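Side-chain contacts in post-proline cleaving enzyme (Rickettsia typhi, PDB 4HVT), which probably works as a serine-type oligopeptidase that cuts peptide chains after proline, combining a beta-propeller domain with an alpha/beta-hydrolase domain: residues I412-S417 against H430-I435; V419-Y424 against P494-I499. All blocks are in the same frame, centred on the assembly; numbering follows the deposited sequence. Where two conformers were deposited one is given.

Interaction 1: residues I412-S417 against H430-I435; sequences ITIENS and HELKII. With EDO (1,2-ethanediol), chain G.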
ATOM      1  N   ILE A 412      -2.422  15.360 -12.260  1.00 10.30           N
ATOM      2  CA  ILE A 412      -1.606  14.249 -12.768  1.00 10.22           C
ATOM      3  C   ILE A 412      -0.214  14.425 -12.168  1.00 10.25           C
ATOM      4  O   ILE A 412       0.267  15.559 -12.114  1.00  9.88           O
ATOM      5  CB  ILE A 412      -1.548  14.279 -14.326  1.00 10.84           C
ATOM      6  CG1 ILE A 412      -2.777  13.557 -14.993  1.00 11.23           C
ATOM      7  CG2 ILE A 412      -0.330  13.564 -14.852  1.00 10.93           C
ATOM      8  CD1 ILE A 412      -4.058  14.082 -14.559  1.00 11.56           C
ATOM      9  N   THR A 413       0.424  13.328 -11.759  1.00  9.94           N
ATOM     10  CA  THR A 413       1.857  13.384 -11.486  1.00 10.52           C
ATOM     11  C   THR A 413       2.628  12.558 -12.508  1.00 10.61           C
ATOM     12  O   THR A 413       2.167  11.463 -12.899  1.00 10.75           O
ATOM     13  CB  THR A 413       2.210  12.958 -10.061  1.00 10.67           C
ATOM     14  OG1 THR A 413       1.755  11.610  -9.798  1.00 10.60           O
ATOM     15  CG2 THR A 413       1.574  13.897  -9.108  1.00 11.02           C
ATOM     16  N   ILE A 414       3.819  13.023 -12.899  1.00 10.64           N
ATOM     17  CA  ILE A 414       4.755  12.221 -13.688  1.00 10.63           C
ATOM     18  C   ILE A 414       6.125  12.418 -13.023  1.00 11.17           C
ATOM     19  O   ILE A 414       6.483  13.549 -12.602  1.00 11.82           O
ATOM     20  CB  ILE A 414       4.827  12.573 -15.188  1.00 10.82           C
ATOM     21  CG1 ILE A 414       3.443  12.719 -15.831  1.00 10.59           C
ATOM     22  CG2 ILE A 414       5.589  11.534 -15.977  1.00 10.95           C
ATOM     23  CD1 ILE A 414       3.399  13.298 -17.214  1.00 11.02           C
ATOM     24  N   GLU A 415       6.870  11.333 -12.935  1.00 11.20           N
ATOM     25  CA  GLU A 415       8.172  11.307 -12.270  1.00 11.61           C
ATOM     26  C   GLU A 415       8.984  10.139 -12.813  1.00 11.74           C
ATOM     27  O   GLU A 415       8.484   9.303 -13.604  1.00 11.25           O
ATOM     28  CB  GLU A 415       8.007  11.084 -10.764  1.00 11.65           C
ATOM     29  CG  GLU A 415       7.521   9.676 -10.380  1.00 11.82           C
ATOM     30  CD  GLU A 415       6.965   9.682  -8.992  1.00 12.27           C
ATOM     31  OE1 GLU A 415       7.659   9.289  -8.029  1.00 12.77           O
ATOM     32  OE2 GLU A 415       5.793  10.128  -8.818  1.00 13.05           O
ATOM     33  N   ASN A 416      10.255  10.076 -12.371  1.00 12.05           N
ATOM     34  CA  ASN A 416      11.006   8.843 -12.497  1.00 11.97           C
ATOM     35  C   ASN A 416      11.933   8.747 -11.304  1.00 12.28           C
ATOM     36  O   ASN A 416      11.897   9.547 -10.408  1.00 12.09           O
ATOM     37  CB  ASN A 416      11.692   8.690 -13.893  1.00 12.53           C
ATOM     38  CG  ASN A 416      12.949   9.529 -14.069  1.00 12.90           C
ATOM     39  OD1 ASN A 416      13.594   9.872 -13.086  1.00 13.16           O
ATOM     40  ND2 ASN A 416      13.325   9.845 -15.338  1.00 13.59           N
ATOM     41  N   SER A 417      12.690   7.680 -11.207  1.00 12.64           N
ATOM     42  CA  SER A 417      13.408   7.436  -9.964  1.00 13.46           C
ATOM     43  C   SER A 417      14.381   8.562  -9.597  1.00 13.84           C
ATOM     44  O   SER A 417      14.700   8.711  -8.420  1.00 14.06           O
ATOM     45  CB  SER A 417      14.136   6.103 -10.053  1.00 14.00           C
ATOM     46  OG  SER A 417      14.752   5.734  -8.819  1.00 15.94           O
ATOM     47  N   HIS A 430      -8.603  19.189 -22.654  1.00 20.02           N
ATOM     48  CA  HIS A 430      -8.000  17.883 -22.795  1.00 19.19           C
ATOM     49  C   HIS A 430      -6.523  17.834 -23.071  1.00 19.08           C
ATOM     50  O   HIS A 430      -6.065  17.176 -23.991  1.00 18.44           O
ATOM     51  CB  HIS A 430      -8.791  17.030 -23.778  1.00 19.50           C
ATOM     52  CG  HIS A 430     -10.242  16.970 -23.448  1.00 19.27           C
ATOM     53  ND1 HIS A 430     -11.223  17.393 -24.319  1.00 21.27           N
ATOM     54  CD2 HIS A 430     -10.886  16.581 -22.318  1.00 19.21           C
ATOM     55  CE1 HIS A 430     -12.404  17.238 -23.750  1.00 21.11           C
ATOM     56  NE2 HIS A 430     -12.223  16.743 -22.541  1.00 19.12           N
ATOM     57  N   GLU A 431      -5.778  18.483 -22.191  1.00 19.02           N
ATOM     58  CA  GLU A 431      -4.313  18.543 -22.281  1.00 19.97           C
ATOM     59  C   GLU A 431      -3.756  18.793 -20.885  1.00 18.24           C
ATOM     60  O   GLU A 431      -4.492  19.212 -19.988  1.00 17.52           O
ATOM     61  CB  GLU A 431      -3.879  19.650 -23.254  1.00 22.39           C
ATOM     62  CG  GLU A 431      -4.488  20.990 -22.963  1.00 24.74           C
ATOM     63  CD  GLU A 431      -4.367  21.994 -24.125  1.00 28.06           C
ATOM     64  OE1 GLU A 431      -3.373  21.946 -24.859  1.00 31.34           O
ATOM     65  OE2 GLU A 431      -5.280  22.806 -24.285  1.00 32.28           O
ATOM     66  N   LEU A 432      -2.496  18.429 -20.709  1.00 17.34           N
ATOM     67  CA  LEU A 432      -1.780  18.643 -19.497  1.00 16.87           C
ATOM     68  C   LEU A 432      -1.088  19.981 -19.523  1.00 16.24           C
ATOM     69  O   LEU A 432      -0.473  20.346 -20.538  1.00 16.28           O
ATOM     70  CB  LEU A 432      -0.711  17.562 -19.278  1.00 17.51           C
ATOM     71  CG  LEU A 432      -1.155  16.128 -18.918  1.00 17.65           C
ATOM     72  CD1 LEU A 432       0.050  15.251 -18.828  1.00 18.25           C
ATOM     73  CD2 LEU A 432      -1.961  16.119 -17.645  1.00 17.25           C
ATOM     74  N   LYS A 433      -1.244  20.719 -18.444  1.00 15.41           N
ATOM     75  CA  LYS A 433      -0.533  21.993 -18.212  1.00 15.14           C
ATOM     76  C   LYS A 433       0.233  21.866 -16.912  1.00 14.21           C
ATOM     77  O   LYS A 433      -0.340  21.476 -15.878  1.00 13.84           O
ATOM     78  CB  LYS A 433      -1.515  23.156 -18.109  1.00 15.71           C
ATOM     79  N   ILE A 434       1.503  22.236 -16.902  1.00 14.31           N
ATOM     80  CA  ILE A 434       2.228  22.170 -15.640  1.00 13.63           C
ATOM     81  C   ILE A 434       1.551  23.073 -14.607  1.00 13.88           C
ATOM     82  O   ILE A 434       1.270  24.241 -14.918  1.00 14.47           O
ATOM     83  CB  ILE A 434       3.705  22.640 -15.787  1.00 13.95           C
ATOM     84  CG1 ILE A 434       4.494  21.614 -16.591  1.00 13.94           C
ATOM     85  CG2 ILE A 434       4.298  22.847 -14.412  1.00 13.71           C
ATOM     86  CD1 ILE A 434       5.724  22.139 -17.275  1.00 14.60           C
ATOM     87  N   ILE A 435       1.302  22.566 -13.384  1.00 13.37           N
ATOM     88  CA  ILE A 435       0.800  23.418 -12.292  1.00 13.72           C
ATOM     89  C   ILE A 435       1.791  23.593 -11.117  1.00 14.08           C
ATOM     90  O   ILE A 435       1.875  24.709 -10.549  1.00 14.78           O
ATOM     91  CB  ILE A 435      -0.610  23.003 -11.843  1.00 13.33           C
ATOM     92  CG1 ILE A 435      -1.272  24.077 -10.946  1.00 13.91           C
ATOM     93  CG2 ILE A 435      -0.631  21.652 -11.135  1.00 12.86           C
ATOM     94  CD1 ILE A 435      -2.784  23.899 -10.802  1.00 14.22           C
TER
HETATM   95  C1  EDO G 806       3.045  11.686  -5.549  1.00 34.36           C
HETATM   96  O1  EDO G 806       2.413  10.516  -5.043  1.00 35.80           O
HETATM   97  C2  EDO G 806       4.320  11.357  -6.303  1.00 33.36           C
HETATM   98  O2  EDO G 806       4.258  10.031  -6.803  1.00 33.18           O
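Leu432 splits its two methyl branches between Ile412 and Ile414. Leu432 CD2 packs against the root of Ile412, 3.8 Å from Ile412 CG1 and much the same from CB, and the side chains run at about a right angle. The other branch points along the line of strand 410-415: Leu432 CD1 faces the terminal CD1 of Ile414 at 4.2 Å, a looser methyl-to-methyl touch between side chains set obliquely. In Ile414 the chain is extended past CG1 (chi2 169°), which carries that methyl outward to Leu432; in Ile412 chi2 folds to 56°, and the contact falls on CB and CG1 instead. The beta-branched isoleucines suit an extended strand, where branching at CB is easily accommodated, and leucine's fork suits a position with two neighbours to fill. The alternation of the strand turns Glu415 the other way, where its OE2 accepts a hydrogen bond of 2.5 Å from O2 of a 1,2-ethanediol, probably from the crystallisation liquor. The leucine reaches past a neighbour in the four-stranded antiparallel sheet, consistent with one blade of the beta-propeller, in which 422-426 runs between 410-415 and 432-436; its Tyr424 touches Ile414 and Leu432, while Ile412 packs on Phe399 and Met401 of strand 398-402.

Interaction 2: residues V419-Y424 against P494-I499; sequences VPPTIY and PYFSRI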
ATOM      1  N   VAL A 419      14.174  11.930 -11.189  1.00 14.76           N
ATOM      2  CA  VAL A 419      13.612  13.228 -11.553  1.00 15.03           C
ATOM      3  C   VAL A 419      12.387  13.490 -10.663  1.00 14.49           C
ATOM      4  O   VAL A 419      11.457  12.707 -10.697  1.00 14.06           O
ATOM      5  CB  VAL A 419      13.227  13.296 -13.059  1.00 15.50           C
ATOM      6  CG1 VAL A 419      12.663  14.676 -13.346  1.00 16.16           C
ATOM      7  CG2 VAL A 419      14.440  12.992 -13.952  1.00 16.10           C
ATOM      8  N   PRO A 420      12.385  14.581  -9.861  1.00 14.35           N
ATOM      9  CA  PRO A 420      11.277  14.773  -8.951  1.00 13.94           C
ATOM     10  C   PRO A 420       9.937  14.899  -9.702  1.00 13.44           C
ATOM     11  O   PRO A 420       9.906  15.354 -10.850  1.00 14.23           O
ATOM     12  CB  PRO A 420      11.597  16.093  -8.230  1.00 14.51           C
ATOM     13  CG  PRO A 420      13.069  16.203  -8.303  1.00 15.07           C
ATOM     14  CD  PRO A 420      13.463  15.559  -9.604  1.00 15.07           C
ATOM     15  N   PRO A 421       8.852  14.517  -9.024  1.00 13.01           N
ATOM     16  CA  PRO A 421       7.541  14.580  -9.647  1.00 12.44           C
ATOM     17  C   PRO A 421       7.163  15.989 -10.008  1.00 12.50           C
ATOM     18  O   PRO A 421       7.489  16.970  -9.274  1.00 13.38           O
ATOM     19  CB  PRO A 421       6.588  14.029  -8.590  1.00 11.95           C
ATOM     20  CG  PRO A 421       7.493  13.208  -7.686  1.00 12.06           C
ATOM     21  CD  PRO A 421       8.801  13.946  -7.672  1.00 12.61           C
ATOM     22  N   THR A 422       6.554  16.110 -11.191  1.00 12.19           N
ATOM     23  CA  THR A 422       5.878  17.331 -11.616  1.00 12.29           C
ATOM     24  C   THR A 422       4.382  17.090 -11.509  1.00 11.64           C
ATOM     25  O   THR A 422       3.888  15.983 -11.826  1.00 11.17           O
ATOM     26  CB  THR A 422       6.228  17.704 -13.056  1.00 12.63           C
ATOM     27  OG1 THR A 422       7.623  18.018 -13.166  1.00 13.28           O
ATOM     28  CG2 THR A 422       5.436  18.953 -13.549  1.00 12.99           C
ATOM     29  N   ILE A 423       3.649  18.106 -11.049  1.00 11.49           N
ATOM     30  CA  ILE A 423       2.152  18.010 -10.992  1.00 11.01           C
ATOM     31  C   ILE A 423       1.606  18.815 -12.150  1.00 11.20           C
ATOM     32  O   ILE A 423       2.019  19.981 -12.386  1.00 11.40           O
ATOM     33  CB  ILE A 423       1.560  18.580  -9.703  1.00 11.06           C
ATOM     34  CG1 ILE A 423       2.280  18.003  -8.466  1.00 11.16           C
ATOM     35  CG2 ILE A 423       0.035  18.313  -9.634  1.00 10.72           C
ATOM     36  CD1 ILE A 423       1.728  18.498  -7.140  1.00 11.37           C
ATOM     37  N   TYR A 424       0.708  18.185 -12.913  1.00 10.94           N
ATOM     38  CA  TYR A 424       0.066  18.780 -14.036  1.00 11.34           C
ATOM     39  C   TYR A 424      -1.433  18.873 -13.838  1.00 11.47           C
ATOM     40  O   TYR A 424      -2.005  17.985 -13.211  1.00 10.92           O
ATOM     41  CB  TYR A 424       0.332  17.986 -15.300  1.00 11.43           C
ATOM     42  CG  TYR A 424       1.741  17.670 -15.624  1.00 11.60           C
ATOM     43  CD1 TYR A 424       2.416  16.638 -14.982  1.00 11.54           C
ATOM     44  CD2 TYR A 424       2.428  18.377 -16.625  1.00 12.24           C
ATOM     45  CE1 TYR A 424       3.719  16.331 -15.331  1.00 11.92           C
ATOM     46  CE2 TYR A 424       3.700  18.069 -16.946  1.00 12.54           C
ATOM     47  CZ  TYR A 424       4.363  17.075 -16.283  1.00 12.29           C
ATOM     48  OH  TYR A 424       5.694  16.767 -16.627  1.00 13.21           O
ATOM     49  N   PRO A 494       9.412   1.805  -9.852  1.00 13.92           N
ATOM     50  CA  PRO A 494      10.551   2.688  -9.449  1.00 14.72           C
ATOM     51  C   PRO A 494      10.193   4.218  -9.308  1.00 15.29           C
ATOM     52  O   PRO A 494      10.578   5.030 -10.146  1.00 16.26           O
ATOM     53  CB  PRO A 494      11.573   2.464 -10.548  1.00 15.47           C
ATOM     54  CG  PRO A 494      10.798   2.072 -11.721  1.00 15.24           C
ATOM     55  CD  PRO A 494       9.639   1.250 -11.178  1.00 14.49           C
ATOM     56  N   TYR A 495       9.470   4.559  -8.240  1.00 15.32           N
ATOM     57  CA  TYR A 495       9.139   5.963  -7.986  0.60 15.60           C
ATOM     58  C   TYR A 495      10.295   6.770  -7.417  1.00 15.27           C
ATOM     59  O   TYR A 495      11.341   6.223  -6.971  1.00 15.61           O
ATOM     60  CB  TYR A 495       7.928   6.080  -7.065  0.60 16.25           C
ATOM     61  CG  TYR A 495       8.212   5.608  -5.675  0.60 17.14           C
ATOM     62  CD1 TYR A 495       8.048   4.272  -5.319  0.60 18.42           C
ATOM     63  CD2 TYR A 495       8.659   6.492  -4.719  0.60 18.09           C
ATOM     64  CE1 TYR A 495       8.343   3.849  -4.035  0.60 18.86           C
ATOM     65  CE2 TYR A 495       8.958   6.097  -3.442  0.60 18.77           C
ATOM     66  CZ  TYR A 495       8.771   4.776  -3.103  0.60 19.45           C
ATOM     67  OH  TYR A 495       9.081   4.365  -1.834  0.60 22.43           O
ATOM     68  N   PHE A 496      10.147   8.086  -7.470  1.00 14.35           N
ATOM     69  CA  PHE A 496      11.145   9.000  -6.950  1.00 14.60           C
ATOM     70  C   PHE A 496      11.083   8.971  -5.443  1.00 14.75           C
ATOM     71  O   PHE A 496      10.026   9.237  -4.857  1.00 15.37           O
ATOM     72  CB  PHE A 496      10.856  10.458  -7.430  1.00 14.32           C
ATOM     73  CG  PHE A 496      11.926  11.442  -7.030  1.00 14.80           C
ATOM     74  CD1 PHE A 496      11.858  12.124  -5.813  1.00 14.93           C
ATOM     75  CD2 PHE A 496      13.012  11.632  -7.838  1.00 14.93           C
ATOM     76  CE1 PHE A 496      12.822  13.030  -5.444  1.00 15.36           C
ATOM     77  CE2 PHE A 496      13.992  12.545  -7.487  1.00 15.37           C
ATOM     78  CZ  PHE A 496      13.909  13.217  -6.282  1.00 15.40           C
ATOM     79  N   SER A 497      12.182   8.583  -4.800  1.00 15.89           N
ATOM     80  CA  SER A 497      12.307   8.674  -3.347  1.00 16.63           C
ATOM     81  C   SER A 497      13.297   9.736  -2.950  1.00 18.01           C
ATOM     82  O   SER A 497      14.509   9.560  -3.113  1.00 18.29           O
ATOM     83  CB  SER A 497      12.759   7.338  -2.762  1.00 17.12           C
ATOM     84  OG  SER A 497      12.981   7.480  -1.348  1.00 18.20           O
ATOM     85  N   ARG A 498      12.782  10.809  -2.374  1.00 18.93           N
ATOM     86  CA  ARG A 498      13.619  11.875  -1.917  1.00 21.07           C
ATOM     87  C   ARG A 498      14.588  11.389  -0.836  1.00 20.49           C
ATOM     88  O   ARG A 498      15.766  11.735  -0.847  1.00 20.36           O
ATOM     89  CB  ARG A 498      12.747  13.004  -1.408  1.00 23.02           C
ATOM     90  CG  ARG A 498      13.502  14.261  -1.291  1.00 24.91           C
ATOM     91  CD  ARG A 498      12.589  15.434  -1.047  1.00 25.31           C
ATOM     92  NE  ARG A 498      13.455  16.461  -0.542  1.00 25.68           N
ATOM     93  CZ  ARG A 498      13.065  17.506   0.160  1.00 26.22           C
ATOM     94  NH1 ARG A 498      11.784  17.708   0.396  1.00 26.90           N
ATOM     95  NH2 ARG A 498      13.980  18.368   0.571  1.00 27.68           N
ATOM     96  N   ILE A 499      14.100  10.575   0.099  1.00 19.97           N
ATOM     97  CA  ILE A 499      14.965  10.144   1.176  1.00 20.88           C
ATOM     98  C   ILE A 499      16.119   9.283   0.637  1.00 19.77           C
ATOM     99  O   ILE A 499      17.272   9.475   0.994  1.00 19.73           O
ATOM    100  CB  ILE A 499      14.209   9.341   2.264  1.00 22.13           C
ATOM    101  CG1 ILE A 499      13.144  10.194   2.965  1.00 23.35           C
ATOM    102  CG2 ILE A 499      15.214   8.829   3.281  1.00 24.29           C
ATOM    103  CD1 ILE A 499      13.720  11.184   3.964  1.00 26.50           C
TER
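The Phe496 ring lies with one face against Pro420, whose CA sits 3.7 Å from the ring centroid and only 11° off the normal, a CH-pi contact over the centre. The proline ring reaches toward the far end of the phenyl, with Pro420 CG 3.7 Å from Phe496 CZ. Two further approaches are oblique to the ring: Val419 O comes to 3.4 Å from Phe496 CD2, and Pro421 CD to 4.0 Å from Phe496 CD1, the Pro421 side chain meeting the phenylalanine at about a right angle. The ring is delivered there because Phe496 CG stands anti to the backbone N (chi1 -175°), and Phe442 adds an edge-to-face contact from elsewhere in the chain. Just beyond, Ser497 takes the N-cap position of helix 498-505, its OG accepting from the N of Lys500. Pro420 and Pro421 suit a strip of chain laid against an aromatic ring, for neither has a backbone N-H that would need an acceptor here. The grip between propeller-side and hydrolase-side chain is therefore one of dispersion and shape, with a weak electrostatic share: a CH next to a peptide nitrogen and carbonyl is probably slightly positive and well matched to the pi cloud.

How the interactions relate
Both interactions reach the four-stranded sheet in which 410-415, 422-426 and 432-436 are successive strands, interaction 2 through segment 419-424 alone, and they touch one another: Ile412 O probably accepts a hydrogen bond from Tyr424 N at 2.8 Å. Interaction 1 lies within that sheet and is a buried aliphatic contact between strands that are not neighbours. Interaction 2, partly buried and nearer the centre of the chain, joins the loop leading into strand 422-426 to a segment of the peptidase family region, and its chemistry is aromatic and proline-based. Glu415 ties them together, since its OE1 probably takes the Phe496 N-H at 2.8 Å, adding a polar hold beside the apolar contact of interaction 2.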